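Local coordinates for L-glyceraldehyde 3-phosphate reductase (Clostridium beijerinckii, PDB 6HG6), which binds NADPH and probably reduces aldehydes such as furfural, as a TIM-barrel aldo-keto reductase, at residues A[96-101]-A[114-119]; A[88-93]-A[129-134]; A[27-32]-A[292-297]. All coordinates share one frame; numbering follows the deposited sequence.

Interaction 1: A[96-101]-A[114-119]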
loop_
_atom_site.group_PDB
_atom_site.type_symbol
_atom_site.label_atom_id
_atom_site.label_comp_id
_atom_site.label_asym_id
_atom_site.label_seq_id
_atom_site.Cartn_x
_atom_site.Cartn_y
_atom_site.Cartn_z
ATOM N N THR A 96 8.507 1.014 -5.350
ATOM C CA THR A 96 8.475 2.481 -5.510
ATOM C C THR A 96 7.566 2.779 -6.709
ATOM O O THR A 96 7.005 1.835 -7.317
ATOM C CB THR A 96 9.861 3.121 -5.593
ATOM O OG1 THR A 96 9.607 4.518 -5.375
ATOM C CG2 THR A 96 10.545 2.850 -6.914
ATOM N N LYS A 97 7.376 4.050 -6.990
ATOM C CA LYS A 97 6.392 4.520 -7.966
ATOM C C LYS A 97 6.884 5.827 -8.573
ATOM O O LYS A 97 7.688 6.526 -7.958
ATOM C CB LYS A 97 5.031 4.781 -7.291
ATOM C CG LYS A 97 4.657 3.814 -6.179
ATOM C CD LYS A 97 3.204 4.004 -5.723
ATOM C CE LYS A 97 2.792 3.101 -4.589
ATOM N NZ LYS A 97 3.392 3.580 -3.324
ATOM N N ALA A 98 6.343 6.110 -9.743
ATOM C CA ALA A 98 6.486 7.392 -10.445
ATOM C C ALA A 98 5.145 7.683 -11.115
ATOM O O ALA A 98 4.497 6.734 -11.668
ATOM C CB ALA A 98 7.603 7.290 -11.452
ATOM N N GLY A 99 4.705 8.927 -11.055
ATOM C CA GLY A 99 3.461 9.332 -11.736
ATOM C C GLY A 99 2.813 10.569 -11.160
ATOM O O GLY A 99 2.013 11.216 -11.881
ATOM N N TYR A 100 3.141 10.915 -9.913
ATOM C CA TYR A 100 2.773 12.190 -9.274
ATOM C C TYR A 100 3.971 13.132 -9.371
ATOM O O TYR A 100 5.015 12.764 -9.943
ATOM C CB TYR A 100 2.285 12.016 -7.823
ATOM C CG TYR A 100 0.835 11.588 -7.707
ATOM C CD1 TYR A 100 -0.193 12.481 -7.939
ATOM C CD2 TYR A 100 0.491 10.285 -7.383
ATOM C CE1 TYR A 100 -1.530 12.125 -7.782
ATOM C CE2 TYR A 100 -0.838 9.893 -7.255
ATOM C CZ TYR A 100 -1.842 10.809 -7.489
ATOM O OH TYR A 100 -3.146 10.429 -7.367
ATOM N N LYS A 101 3.824 14.330 -8.825
ATOM C CA LYS A 101 4.850 15.374 -9.013
ATOM C C LYS A 101 6.053 15.028 -8.144
ATOM O O LYS A 101 5.887 14.813 -6.917
ATOM C CB LYS A 101 4.353 16.767 -8.699
ATOM C CG LYS A 101 5.395 17.830 -9.021
ATOM C CD LYS A 101 4.856 19.182 -8.832
ATOM C CE LYS A 101 5.875 20.228 -9.177
ATOM N NZ LYS A 101 5.225 21.541 -9.202
ATOM N N LYS A 114 10.196 9.281 -20.275
ATOM C CA LYS A 114 11.309 10.091 -19.717
ATOM C C LYS A 114 11.193 10.178 -18.193
ATOM O O LYS A 114 12.131 9.818 -17.494
ATOM C CB LYS A 114 11.315 11.464 -20.374
ATOM C CG LYS A 114 12.067 12.536 -19.614
ATOM C CD LYS A 114 13.547 12.326 -19.561
ATOM C CE LYS A 114 14.249 13.610 -19.113
ATOM N NZ LYS A 114 15.720 13.522 -19.221
ATOM N N TYR A 115 10.041 10.604 -17.673
ATOM C CA TYR A 115 9.878 10.774 -16.216
ATOM C C TYR A 115 9.979 9.423 -15.523
ATOM O O TYR A 115 10.659 9.290 -14.503
ATOM C CB TYR A 115 8.566 11.502 -15.944
ATOM C CG TYR A 115 8.140 11.439 -14.508
ATOM C CD1 TYR A 115 9.004 11.744 -13.477
ATOM C CD2 TYR A 115 6.839 11.086 -14.191
ATOM C CE1 TYR A 115 8.580 11.686 -12.155
ATOM C CE2 TYR A 115 6.402 11.045 -12.882
ATOM C CZ TYR A 115 7.281 11.344 -11.859
ATOM O OH TYR A 115 6.851 11.234 -10.558
ATOM N N ILE A 116 9.231 8.442 -16.018
ATOM C CA ILE A 116 9.115 7.144 -15.319
ATOM C C ILE A 116 10.510 6.543 -15.199
ATOM O O ILE A 116 10.901 6.139 -14.111
ATOM C CB ILE A 116 8.074 6.243 -16.001
ATOM C CG1 ILE A 116 6.665 6.800 -15.818
ATOM C CG2 ILE A 116 8.250 4.823 -15.528
ATOM C CD1 ILE A 116 5.611 6.048 -16.626
ATOM N N LEU A 117 11.272 6.468 -16.292
ATOM C CA LEU A 117 12.581 5.809 -16.228
ATOM C C LEU A 117 13.595 6.673 -15.489
ATOM O O LEU A 117 14.399 6.092 -14.774
ATOM C CB LEU A 117 13.018 5.405 -17.633
ATOM C CG LEU A 117 12.107 4.378 -18.320
ATOM C CD1 LEU A 117 12.669 4.067 -19.694
ATOM C CD2 LEU A 117 12.045 3.138 -17.488
ATOM N N ALA A 118 13.647 7.972 -15.713
ATOM C CA ALA A 118 14.568 8.853 -14.953
ATOM C C ALA A 118 14.264 8.739 -13.460
ATOM O O ALA A 118 15.191 8.652 -12.653
ATOM C CB ALA A 118 14.484 10.284 -15.438
ATOM N N SER A 119 12.998 8.707 -13.088
ATOM C CA SER A 119 12.595 8.600 -11.671
ATOM C C SER A 119 13.046 7.274 -11.082
ATOM O O SER A 119 13.587 7.248 -9.988
ATOM C CB SER A 119 11.115 8.723 -11.510
ATOM O OG SER A 119 10.855 8.713 -10.114
HETATM O O HOH W 1 10.547 6.346 -8.917
#
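Y115 reaches from the helix to the turn after the strand and lays one face of its ring against A98. The methyl CB of A98 sits over that face, 4.1 Å from Y115 CZ. Y115 CG is anti to its backbone N (chi1 166°), which sends the ring across to the strand end. There the hydroxyl meets two backbone groups. G99 N donates to Y115 OH at 3.2 Å, with a bent N-H...O angle of 147°. Y115 OH donates to Y100 O; at 2.5 Å this bond is very short, and its exact length is doubtful. N64 also bonds this hydroxyl. The backbone of G99 turns with phi 157°, a conformation that calls for glycine.

Strand 93-98 and helix 113-127 begin a beta-alpha-beta unit of the TIM barrel, and the contact lies at the C-terminal end of the strand. One helix turn after Y115, S119 OG comes within 3.8 Å of A98 CB. Water 1 bridges S119 OG and K97 O, and N64 bonds S119 OG as well. I116 CG1 only grazes A98 CB. K97 turns its CB away from the helix; its NZ, next to the NADPH site, forms a salt bridge with D61.

Interaction 2: A[88-93]-A[129-134]. With EDO (1,2-ethanediol), chain G.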
loop_
_atom_site.group_PDB
_atom_site.type_symbol
_atom_site.label_atom_id
_atom_site.label_comp_id
_atom_site.label_asym_id
_atom_site.label_seq_id
_atom_site.Cartn_x
_atom_site.Cartn_y
_atom_site.Cartn_z
ATOM N N TYR A 88 18.541 -8.708 5.134
ATOM C CA TYR A 88 17.237 -9.368 4.919
ATOM C C TYR A 88 16.622 -8.967 3.598
ATOM O O TYR A 88 15.409 -9.173 3.423
ATOM C CB TYR A 88 16.304 -8.986 6.072
ATOM C CG TYR A 88 16.850 -9.390 7.409
ATOM C CD1 TYR A 88 16.829 -10.708 7.829
ATOM C CD2 TYR A 88 17.385 -8.449 8.284
ATOM C CE1 TYR A 88 17.325 -11.083 9.071
ATOM C CE2 TYR A 88 17.889 -8.809 9.527
ATOM C CZ TYR A 88 17.867 -10.126 9.928
ATOM O OH TYR A 88 18.353 -10.476 11.169
ATOM N N ARG A 89 17.389 -8.380 2.690
ATOM C CA ARG A 89 16.758 -7.797 1.479
ATOM C C ARG A 89 15.985 -8.856 0.685
ATOM O O ARG A 89 14.922 -8.506 0.101
ATOM C CB ARG A 89 17.773 -7.054 0.610
ATOM C CG ARG A 89 17.139 -6.206 -0.474
ATOM C CD ARG A 89 17.043 -6.971 -1.755
ATOM N NE ARG A 89 16.325 -6.161 -2.750
ATOM C CZ ARG A 89 15.000 -6.060 -2.862
ATOM N NH1 ARG A 89 14.195 -6.676 -2.013
ATOM N NH2 ARG A 89 14.466 -5.318 -3.815
ATOM N N ASP A 90 16.455 -10.104 0.670
ATOM C CA ASP A 90 15.762 -11.130 -0.149
ATOM C C ASP A 90 14.491 -11.634 0.562
ATOM O O ASP A 90 13.784 -12.441 0.003
ATOM C CB ASP A 90 16.745 -12.217 -0.541
ATOM C CG ASP A 90 17.768 -11.743 -1.552
ATOM O OD1 ASP A 90 17.600 -10.665 -2.125
ATOM O OD2 ASP A 90 18.760 -12.489 -1.737
ATOM N N GLU A 91 14.270 -11.221 1.798
ATOM C CA GLU A 91 13.033 -11.502 2.534
ATOM C C GLU A 91 12.086 -10.315 2.427
ATOM O O GLU A 91 11.007 -10.407 3.055
ATOM C CB GLU A 91 13.379 -11.803 3.980
ATOM C CG GLU A 91 13.940 -13.185 4.170
ATOM C CD GLU A 91 14.446 -13.418 5.575
ATOM O OE1 GLU A 91 13.624 -13.454 6.495
ATOM O OE2 GLU A 91 15.683 -13.510 5.723
ATOM N N LEU A 92 12.456 -9.239 1.738
ATOM C CA LEU A 92 11.597 -8.033 1.708
ATOM C C LEU A 92 11.050 -7.805 0.318
ATOM O O LEU A 92 11.732 -8.085 -0.642
ATOM C CB LEU A 92 12.388 -6.804 2.146
ATOM C CG LEU A 92 12.945 -6.852 3.555
ATOM C CD1 LEU A 92 13.771 -5.615 3.839
ATOM C CD2 LEU A 92 11.846 -7.018 4.582
ATOM N N LEU A 93 9.851 -7.272 0.234
ATOM C CA LEU A 93 9.338 -6.716 -1.024
ATOM C C LEU A 93 9.342 -5.208 -0.857
ATOM O O LEU A 93 8.695 -4.662 0.092
ATOM C CB LEU A 93 7.920 -7.137 -1.381
ATOM C CG LEU A 93 7.696 -8.594 -1.637
ATOM C CD1 LEU A 93 6.236 -8.804 -2.037
ATOM C CD2 LEU A 93 8.674 -9.140 -2.655
ATOM N N LEU A 129 19.559 0.332 -4.031
ATOM C CA LEU A 129 19.093 -0.998 -4.490
ATOM C C LEU A 129 19.494 -1.218 -5.948
ATOM O O LEU A 129 19.622 -0.228 -6.730
ATOM C CB LEU A 129 17.563 -1.104 -4.409
ATOM C CG LEU A 129 16.941 -1.134 -3.011
ATOM C CD1 LEU A 129 15.429 -1.034 -3.085
ATOM C CD2 LEU A 129 17.410 -2.347 -2.247
ATOM N N GLU A 130 19.637 -2.484 -6.297
ATOM C CA GLU A 130 19.845 -2.934 -7.692
ATOM C C GLU A 130 18.488 -2.957 -8.402
ATOM O O GLU A 130 18.425 -2.675 -9.599
ATOM C CB GLU A 130 20.510 -4.308 -7.688
ATOM C CG GLU A 130 21.178 -4.645 -8.997
ATOM C CD GLU A 130 22.380 -3.798 -9.377
ATOM O OE1 GLU A 130 23.063 -3.278 -8.440
ATOM O OE2 GLU A 130 22.612 -3.630 -10.621
ATOM N N TYR A 131 17.425 -3.275 -7.671
ATOM C CA TYR A 131 16.071 -3.335 -8.217
ATOM C C TYR A 131 15.080 -3.188 -7.099
ATOM O O TYR A 131 15.403 -3.476 -5.972
ATOM C CB TYR A 131 15.808 -4.638 -8.968
ATOM C CG TYR A 131 16.030 -5.881 -8.166
ATOM C CD1 TYR A 131 15.051 -6.423 -7.367
ATOM C CD2 TYR A 131 17.245 -6.550 -8.234
ATOM C CE1 TYR A 131 15.273 -7.567 -6.635
ATOM C CE2 TYR A 131 17.474 -7.698 -7.490
ATOM C CZ TYR A 131 16.488 -8.202 -6.670
ATOM O OH TYR A 131 16.697 -9.358 -5.963
ATOM N N VAL A 132 13.905 -2.741 -7.464
ATOM C CA VAL A 132 12.740 -2.808 -6.567
ATOM C C VAL A 132 11.947 -4.082 -6.926
ATOM O O VAL A 132 12.021 -4.594 -8.073
ATOM C CB VAL A 132 11.846 -1.569 -6.647
ATOM C CG1 VAL A 132 12.558 -0.363 -6.060
ATOM C CG2 VAL A 132 11.313 -1.311 -8.058
ATOM N N ASP A 133 11.192 -4.589 -5.986
ATOM C CA ASP A 133 10.372 -5.801 -6.256
ATOM C C ASP A 133 9.197 -5.417 -7.132
ATOM O O ASP A 133 8.864 -6.220 -8.016
ATOM C CB ASP A 133 9.946 -6.450 -4.946
ATOM C CG ASP A 133 11.192 -6.876 -4.185
ATOM O OD1 ASP A 133 11.740 -7.945 -4.494
ATOM O OD2 ASP A 133 11.643 -6.082 -3.327
ATOM N N ILE A 134 8.569 -4.272 -6.836
ATOM C CA ILE A 134 7.386 -3.785 -7.572
ATOM C C ILE A 134 7.664 -2.355 -7.958
ATOM O O ILE A 134 7.928 -1.520 -7.077
ATOM C CB ILE A 134 6.074 -3.937 -6.770
ATOM C CG1 ILE A 134 5.897 -5.361 -6.233
ATOM C CG2 ILE A 134 4.933 -3.501 -7.671
ATOM C CD1 ILE A 134 4.811 -5.463 -5.154
HETATM C C1 EDO G . 21.041 -4.526 -2.551
HETATM O O1 EDO G . 20.356 -4.526 -3.799
HETATM C C2 EDO G . 20.143 -4.617 -1.380
HETATM O O2 EDO G . 20.584 -3.873 -0.248
HETATM O O HOH W 2 18.499 -5.066 -4.732
HETATM O O HOH W 3 15.487 -9.844 -3.564
#
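R89 and D133 meet tip to tip in the tight part of this contact. Both end nitrogens of the guanidinium grip one oxygen. R89 NH1 donates to the syn lone pair of D133 OD2 at 2.9 Å, and R89 NH2 donates to D133 OD2 at 3.0 Å from above the carboxylate plane. OD2 lies close to the guanidinium plane, but the two flat groups stand 88° apart. I94 N gives the same oxygen a further hydrogen bond, so this buried acceptor is well supplied. R89 NH2 also donates to Y131 O at 3.0 Å, almost in the guanidinium plane, which helps fix the rotation of the group. A bend at chi2 (-94°) turns the arginine chain toward these acceptors. Y131 CE1 lies over one guanidinium face, 3.7 Å from R89 NH2. L93 CD2 packs across D133, 3.7 Å from its CG.

The other side is looser and wet. Water 2 joins R89 NE to E130 N. Water 3 joins D90 OD1 to Y131 OH. A 1,2-ethanediol, probably from the crystallisation liquor, rests on R89 CG and L129 CD2 and takes a weak bond from E130 N.

The contact ties the loop entering strand 93-98 to the start of its neighbour 132-137. It belongs to the N-terminal rim of a TIM barrel, the end remote from the NADPH site.

Interaction 3: A[27-32]-A[292-297]. With NDP (NADPH dihydro-nicotinamide-adenine-dinucleotide phosphate), chain B.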
loop_
_atom_site.group_PDB
_atom_site.type_symbol
_atom_site.label_atom_id
_atom_site.label_comp_id
_atom_site.label_asym_id
_atom_site.label_seq_id
_atom_site.Cartn_x
_atom_site.Cartn_y
_atom_site.Cartn_z
ATOM N N MET A 27 -0.650 -9.873 4.790
ATOM C CA MET A 27 -2.009 -9.292 4.771
ATOM C C MET A 27 -1.960 -7.857 5.285
ATOM O O MET A 27 -2.824 -7.089 4.880
ATOM C CB MET A 27 -2.990 -10.133 5.576
ATOM C CG MET A 27 -3.336 -11.390 4.849
ATOM S SD MET A 27 -4.641 -12.297 5.754
ATOM C CE MET A 27 -6.066 -11.261 5.483
ATOM N N ILE A 28 -0.956 -7.523 6.084
ATOM C CA ILE A 28 -0.628 -6.126 6.490
ATOM C C ILE A 28 0.717 -5.762 5.864
ATOM O O ILE A 28 1.676 -6.442 6.152
ATOM C CB ILE A 28 -0.563 -5.920 8.030
ATOM C CG1 ILE A 28 -1.820 -6.387 8.757
ATOM C CG2 ILE A 28 -0.288 -4.462 8.327
ATOM C CD1 ILE A 28 -3.048 -5.744 8.213
ATOM N N SER A 29 0.738 -4.704 5.055
ATOM C CA SER A 29 1.942 -4.096 4.459
ATOM C C SER A 29 2.189 -2.764 5.153
ATOM O O SER A 29 1.187 -2.136 5.635
ATOM C CB SER A 29 1.810 -3.924 2.970
ATOM O OG SER A 29 1.664 -5.183 2.312
ATOM N N PHE A 30 3.441 -2.303 5.112
ATOM C CA PHE A 30 3.843 -1.079 5.814
ATOM C C PHE A 30 4.232 -0.021 4.786
ATOM O O PHE A 30 5.097 -0.272 3.943
ATOM C CB PHE A 30 4.951 -1.395 6.809
ATOM C CG PHE A 30 5.216 -0.221 7.689
ATOM C CD1 PHE A 30 4.283 0.132 8.661
ATOM C CD2 PHE A 30 6.313 0.579 7.473
ATOM C CE1 PHE A 30 4.461 1.282 9.416
ATOM C CE2 PHE A 30 6.499 1.718 8.253
ATOM C CZ PHE A 30 5.597 2.037 9.231
ATOM N N GLY A 31 3.619 1.148 4.892
ATOM C CA GLY A 31 3.877 2.252 3.955
ATOM C C GLY A 31 4.669 3.367 4.588
ATOM O O GLY A 31 4.474 3.634 5.799
ATOM N N LEU A 32 5.501 4.050 3.793
ATOM C CA LEU A 32 6.374 5.122 4.313
ATOM C C LEU A 32 5.891 6.500 3.846
ATOM O O LEU A 32 6.680 7.470 3.889
ATOM C CB LEU A 32 7.823 4.809 3.912
ATOM C CG LEU A 32 8.542 3.781 4.770
ATOM C CD1 LEU A 32 8.048 2.382 4.477
ATOM C CD2 LEU A 32 10.044 3.854 4.479
ATOM N N VAL A 292 -8.930 -8.640 -2.268
ATOM C CA VAL A 292 -8.028 -7.623 -1.659
ATOM C C VAL A 292 -6.879 -8.407 -1.034
ATOM O O VAL A 292 -7.110 -9.212 -0.134
ATOM C CB VAL A 292 -8.740 -6.706 -0.656
ATOM C CG1 VAL A 292 -7.733 -5.780 0.009
ATOM C CG2 VAL A 292 -9.814 -5.912 -1.383
ATOM N N THR A 293 -5.698 -8.230 -1.563
ATOM C CA THR A 293 -4.524 -9.043 -1.155
ATOM C C THR A 293 -3.980 -8.591 0.204
ATOM O O THR A 293 -3.735 -9.415 1.086
ATOM C CB THR A 293 -3.420 -8.917 -2.194
ATOM O OG1 THR A 293 -3.971 -9.092 -3.501
ATOM C CG2 THR A 293 -2.295 -9.894 -1.908
ATOM N N SER A 294 -3.878 -7.294 0.392
ATOM C CA SER A 294 -3.176 -6.697 1.545
ATOM C C SER A 294 -3.747 -5.326 1.849
ATOM O O SER A 294 -4.336 -4.674 0.969
ATOM C CB SER A 294 -1.697 -6.543 1.205
ATOM O OG SER A 294 -0.918 -6.152 2.317
ATOM N N VAL A 295 -3.609 -4.941 3.093
ATOM C CA VAL A 295 -3.960 -3.546 3.481
ATOM C C VAL A 295 -2.653 -2.855 3.882
ATOM O O VAL A 295 -1.855 -3.414 4.686
ATOM C CB VAL A 295 -5.014 -3.501 4.587
ATOM C CG1 VAL A 295 -4.543 -4.210 5.838
ATOM C CG2 VAL A 295 -5.410 -2.061 4.882
ATOM N N LEU A 296 -2.494 -1.654 3.362
ATOM C CA LEU A 296 -1.283 -0.860 3.566
ATOM C C LEU A 296 -1.526 0.117 4.699
ATOM O O LEU A 296 -2.486 0.931 4.618
ATOM C CB LEU A 296 -1.065 -0.286 2.163
ATOM C CG LEU A 296 0.249 0.332 1.820
ATOM C CD1 LEU A 296 1.457 -0.402 2.361
ATOM C CD2 LEU A 296 0.286 0.519 0.330
ATOM N N ILE A 297 -0.807 -0.052 5.817
ATOM C CA ILE A 297 -0.900 0.823 7.016
ATOM C C ILE A 297 0.297 1.775 7.097
ATOM O O ILE A 297 1.350 1.508 6.515
ATOM C CB ILE A 297 -0.970 0.036 8.343
ATOM C CG1 ILE A 297 0.359 -0.672 8.661
ATOM C CG2 ILE A 297 -2.142 -0.920 8.301
ATOM C CD1 ILE A 297 0.505 -1.226 10.062
HETATM P PA NDP B . -3.741 4.463 7.320
HETATM O O1A NDP B . -5.089 4.792 6.770
HETATM O O2A NDP B . -3.358 3.126 7.869
HETATM O O5B NDP B . -3.290 5.605 8.359
HETATM C C5B NDP B . -2.012 5.484 9.039
HETATM C C4B NDP B . -1.985 6.414 10.223
HETATM O O4B NDP B . -3.121 6.100 11.069
HETATM C C3B NDP B . -0.761 6.327 11.146
HETATM O O3B NDP B . 0.317 7.168 10.744
HETATM C C2B NDP B . -1.359 6.782 12.470
HETATM O O2B NDP B . -1.450 8.203 12.423
HETATM C C1B NDP B . -2.753 6.165 12.425
HETATM N N9A NDP B . -2.866 4.815 12.963
HETATM C C8A NDP B . -2.311 3.664 12.458
HETATM N N7A NDP B . -2.639 2.588 13.129
HETATM C C5A NDP B . -3.465 3.055 14.141
HETATM C C6A NDP B . -4.143 2.402 15.189
HETATM N N6A NDP B . -4.091 1.088 15.394
HETATM N N1A NDP B . -4.897 3.165 16.023
HETATM C C2A NDP B . -4.946 4.487 15.808
HETATM N N3A NDP B . -4.358 5.207 14.854
HETATM C C4A NDP B . -3.624 4.425 14.042
HETATM O O3 NDP B . -2.673 4.668 6.124
HETATM P PN NDP B . -2.053 5.926 5.352
HETATM O O1N NDP B . -0.912 6.427 6.174
HETATM O O2N NDP B . -3.118 6.872 4.900
HETATM O O5D NDP B . -1.467 5.184 4.045
HETATM C C5D NDP B . -0.719 3.957 4.246
HETATM C C4D NDP B . 0.230 3.761 3.088
HETATM O O4D NDP B . -0.525 3.655 1.868
HETATM C C3D NDP B . 1.197 4.906 2.796
HETATM O O3D NDP B . 2.283 4.890 3.711
HETATM C C2D NDP B . 1.584 4.564 1.351
HETATM O O2D NDP B . 2.543 3.540 1.334
HETATM C C1D NDP B . 0.262 4.079 0.765
HETATM N N1N NDP B . -0.462 5.151 0.036
HETATM C C2N NDP B . -0.575 5.086 -1.332
HETATM C C3N NDP B . -0.978 6.153 -2.088
HETATM C C7N NDP B . -1.067 5.998 -3.584
HETATM O O7N NDP B . -0.673 4.957 -4.142
HETATM N N7N NDP B . -1.558 7.032 -4.266
HETATM C C4N NDP B . -1.313 7.427 -1.363
HETATM C C5N NDP B . -1.353 7.322 0.111
HETATM C C6N NDP B . -1.017 6.211 0.728
HETATM P P2B NDP B . -1.299 9.000 13.821
HETATM O O1X NDP B . -0.452 8.263 14.839
HETATM O O2X NDP B . -0.672 10.327 13.420
HETATM O O3X NDP B . -2.748 9.144 14.263
#
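I28, S29 and F30 pair with V295, L296 and I297 as parallel strands, and four backbone hydrogen bonds join them: V295 N to M27 O, S29 N to V295 O, I297 N to S29 O, and G31 N to I297 O. The last is 2.8 Å long. Side chains alternate between two faces. I28, F30, V295 and I297 share the face turned to the surrounding helices, where V295 and I297 also touch helix 278-286. I28 CG2 meets I297 CD1 at 3.8 Å, and F30 CD1 approaches I297 CG1 at 4.0 Å with the side chains at about a right angle.

These are the first and last strands of the eight-stranded TIM barrel, so their pairing closes it. S29 and L296 point into the barrel. S29 OG donates to S294 OG at 2.8 Å, and S294 OG also bonds P26 O. L296 CD1 lies 3.6 Å from S29 CB. L296 CG touches O4D of the nicotinamide ribose of NADPH at 3.4 Å. G31 lets the same ribose come close: G31 C is 3.0 Å from NADPH O3D, and a side chain there would clash with that oxygen. I297 CA faces the pyrophosphate oxygen O2A at 3.5 Å.

All three contacts involve the same barrel sheet. Interaction 3 is its seam, buried near the centre of the chain and built on backbone bonds, apolar packing and direct contact with NADPH. Interaction 1 is also buried but lies farther out, joining strand 93-98 to its following helix through a tyrosine, a serine and a water. Interaction 2 is partly exposed, held by a salt bridge inside, with waters at its exposed side. Interactions 1 and 2 share strand 93-98 at opposite ends and touch each other: T96 N is 3.1 Å from I134 O, a probable hydrogen bond between neighbouring strands. Interaction 3 touches neither, and its long chain loop encloses both.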